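Local structure of arylamine n-acetyltransferase NAT (Mycobacterium tuberculosis, 4BGF) at residues D161-L165 against Y177-T181. The protein transfers an acetyl group from acetyl-coenzyme A to arylamine substrates, probably through a cysteine of a Cys-His-Asp triad. Residues are numbered along the deposited sequence.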
ATOM      1  N   ASP A 161      14.425  -9.550 -18.097  1.00 51.53           N
ATOM      2  CA  ASP A 161      14.972  -8.340 -17.475  1.00 49.72           C
ATOM      3  C   ASP A 161      14.309  -7.871 -16.188  1.00 43.01           C
ATOM      4  O   ASP A 161      14.681  -6.827 -15.659  1.00 33.55           O
ATOM      5  CB  ASP A 161      15.001  -7.171 -18.457  1.00 53.77           C
ATOM      6  CG  ASP A 161      16.083  -7.319 -19.478  1.00 61.40           C
ATOM      7  OD1 ASP A 161      16.892  -8.263 -19.340  1.00 68.11           O
ATOM      8  OD2 ASP A 161      16.139  -6.486 -20.401  1.00 63.40           O
ATOM      9  N   GLY A 162      13.348  -8.636 -15.681  1.00 43.24           N
ATOM     10  CA  GLY A 162      12.693  -8.279 -14.442  1.00 37.87           C
ATOM     11  C   GLY A 162      12.413  -9.461 -13.552  1.00 32.82           C
ATOM     12  O   GLY A 162      12.963 -10.522 -13.740  1.00 31.55           O
ATOM     13  N   PHE A 163      11.572  -9.219 -12.558  1.00 36.22           N
ATOM     14  CA  PHE A 163      11.050 -10.235 -11.667  1.00 35.58           C
ATOM     15  C   PHE A 163       9.523 -10.032 -11.583  1.00 32.03           C
ATOM     16  O   PHE A 163       8.988  -9.015 -12.051  1.00 29.82           O
ATOM     17  CB  PHE A 163      11.724 -10.121 -10.279  1.00 37.23           C
ATOM     18  CG  PHE A 163      13.229 -10.177 -10.324  1.00 42.81           C
ATOM     19  CD1 PHE A 163      13.891 -11.394 -10.248  1.00 49.31           C
ATOM     20  CD2 PHE A 163      13.986  -9.020 -10.456  1.00 42.22           C
ATOM     21  CE1 PHE A 163      15.283 -11.460 -10.307  1.00 53.59           C
ATOM     22  CE2 PHE A 163      15.380  -9.086 -10.513  1.00 45.18           C
ATOM     23  CZ  PHE A 163      16.026 -10.311 -10.440  1.00 50.48           C
ATOM     24  N   VAL A 164       8.811 -11.015 -11.046  1.00 33.72           N
ATOM     25  CA  VAL A 164       7.391 -10.832 -10.750  1.00 33.36           C
ATOM     26  C   VAL A 164       7.153 -11.276  -9.337  1.00 26.50           C
ATOM     27  O   VAL A 164       7.712 -12.275  -8.883  1.00 29.23           O
ATOM     28  CB  VAL A 164       6.411 -11.590 -11.727  1.00 28.77           C
ATOM     29  CG1 VAL A 164       6.469 -11.016 -13.106  1.00 28.96           C
ATOM     30  CG2 VAL A 164       6.711 -13.032 -11.795  1.00 31.44           C
ATOM     31  N   LEU A 165       6.309 -10.524  -8.651  1.00 24.80           N
ATOM     32  CA  LEU A 165       5.914 -10.862  -7.302  1.00 26.29           C
ATOM     33  C   LEU A 165       4.607 -11.653  -7.297  1.00 25.43           C
ATOM     34  O   LEU A 165       3.609 -11.168  -7.798  1.00 24.78           O
ATOM     35  CB  LEU A 165       5.760  -9.604  -6.443  1.00 22.56           C
ATOM     36  CG  LEU A 165       5.484 -10.020  -4.999  1.00 25.80           C
ATOM     37  CD1 LEU A 165       6.781 -10.241  -4.271  1.00 36.71           C
ATOM     38  CD2 LEU A 165       4.695  -9.004  -4.324  1.00 23.64           C
ATOM     39  N   TYR A 177       2.268  -8.096  -9.489  1.00 21.46           N
ATOM     40  CA  TYR A 177       2.883  -7.093 -10.324  1.00 20.79           C
ATOM     41  C   TYR A 177       4.255  -7.502 -10.824  1.00 21.68           C
ATOM     42  O   TYR A 177       4.843  -8.480 -10.363  1.00 22.80           O
ATOM     43  CB  TYR A 177       2.969  -5.770  -9.575  1.00 24.07           C
ATOM     44  CG  TYR A 177       3.717  -5.802  -8.253  1.00 21.89           C
ATOM     45  CD1 TYR A 177       5.093  -5.929  -8.204  1.00 18.79           C
ATOM     46  CD2 TYR A 177       3.043  -5.658  -7.073  1.00 21.41           C
ATOM     47  CE1 TYR A 177       5.756  -5.939  -7.031  1.00 18.55           C
ATOM     48  CE2 TYR A 177       3.704  -5.664  -5.890  1.00 23.47           C
ATOM     49  CZ  TYR A 177       5.061  -5.795  -5.877  1.00 26.80           C
ATOM     50  OH  TYR A 177       5.716  -5.777  -4.673  1.00 29.99           O
ATOM     51  N   GLU A 178       4.746  -6.744 -11.793  1.00 27.07           N
ATOM     52  CA  GLU A 178       6.051  -6.981 -12.385  1.00 25.98           C
ATOM     53  C   GLU A 178       6.914  -5.704 -12.280  1.00 22.71           C
ATOM     54  O   GLU A 178       6.409  -4.593 -12.406  1.00 20.13           O
ATOM     55  CB  GLU A 178       5.892  -7.445 -13.840  1.00 31.17           C
ATOM     56  CG  GLU A 178       5.119  -6.482 -14.719  1.00 31.81           C
ATOM     57  CD  GLU A 178       4.617  -7.116 -15.998  0.30 25.62           C
ATOM     58  OE1 GLU A 178       5.079  -8.224 -16.332  0.09 27.42           O
ATOM     59  OE2 GLU A 178       3.763  -6.500 -16.671  0.07 25.55           O
ATOM     60  N   PHE A 179       8.211  -5.882 -12.022  1.00 21.73           N
ATOM     61  CA  PHE A 179       9.114  -4.761 -11.781  1.00 22.81           C
ATOM     62  C   PHE A 179      10.552  -5.055 -12.182  1.00 23.61           C
ATOM     63  O   PHE A 179      10.930  -6.208 -12.377  1.00 23.65           O
ATOM     64  CB  PHE A 179       9.069  -4.346 -10.314  1.00 24.07           C
ATOM     65  CG  PHE A 179       9.620  -5.380  -9.366  1.00 24.72           C
ATOM     66  CD1 PHE A 179       8.878  -6.507  -9.042  1.00 23.22           C
ATOM     67  CD2 PHE A 179      10.876  -5.223  -8.792  1.00 20.65           C
ATOM     68  CE1 PHE A 179       9.367  -7.449  -8.177  1.00 24.71           C
ATOM     69  CE2 PHE A 179      11.371  -6.182  -7.917  1.00 21.59           C
ATOM     70  CZ  PHE A 179      10.608  -7.285  -7.606  1.00 24.65           C
ATOM     71  N   THR A 180      11.338  -3.990 -12.327  1.00 21.67           N
ATOM     72  CA  THR A 180      12.789  -4.111 -12.420  1.00 22.79           C
ATOM     73  C   THR A 180      13.391  -3.445 -11.215  1.00 21.91           C
ATOM     74  O   THR A 180      12.733  -2.667 -10.550  1.00 20.46           O
ATOM     75  CB  THR A 180      13.381  -3.455 -13.681  1.00 23.54           C
ATOM     76  OG1 THR A 180      13.283  -2.034 -13.582  1.00 26.04           O
ATOM     77  CG2 THR A 180      12.658  -3.930 -14.932  1.00 24.48           C
ATOM     78  N   THR A 181      14.655  -3.738 -10.946  1.00 31.54           N
ATOM     79  CA  THR A 181      15.348  -3.139  -9.798  1.00 30.34           C
ATOM     80  C   THR A 181      16.137  -1.909 -10.188  1.00 26.97           C
ATOM     81  O   THR A 181      17.199  -1.626  -9.637  1.00 25.67           O
ATOM     82  CB  THR A 181      16.311  -4.119  -9.148  1.00 27.97           C
ATOM     83  OG1 THR A 181      17.100  -4.742 -10.164  1.00 29.09           O
ATOM     84  CG2 THR A 181      15.533  -5.129  -8.353  1.00 23.94           C
TER
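Strands 162-168 and 173-179 form an antiparallel beta hairpin, these segments lying away from its turn. F163 and F179 are a hydrogen-bonded pair satisfied in both directions: F163 N donates to F179 O (3.1 Å) and F179 N to F163 O (3.2 Å). Two residues nearer the turn, L165 N donates a hydrogen bond to Y177 O (3.0 Å), with no return bond from Y177 N to L165 O (3.8 Å); L165 also has a backbone hydrogen bond with L176. V164 and E178, a non-hydrogen-bonded pair, direct their backbone polar groups outward, V164 to E157 of strand 154-159 and E178 to R94 of strand 87-95, so the hairpin joins a larger antiparallel sheet. Weaker CA-H...O contacts, V164 CA to Y177 O (3.5 Å) and E178 CA to F163 O (3.6 Å), add to acceptors already used. At G162 the CA lies 3.4 Å from F179 O, and a CB there would collide with it. On the face of F163, L165, Y177 and F179, L165 CB sits over the Y177 ring in a CH-pi contact, while F163 CB meets F179 CZ at 4.1 Å. V164 CG1 packs on E178 CB (3.7 Å) on the opposite face. Y177 also touches H110 and D127, part of the family's probable Cys-His-Asp triad; paired amides and the CH-pi contact are consistent with a well-ordered ring beside the likely catalytic centre.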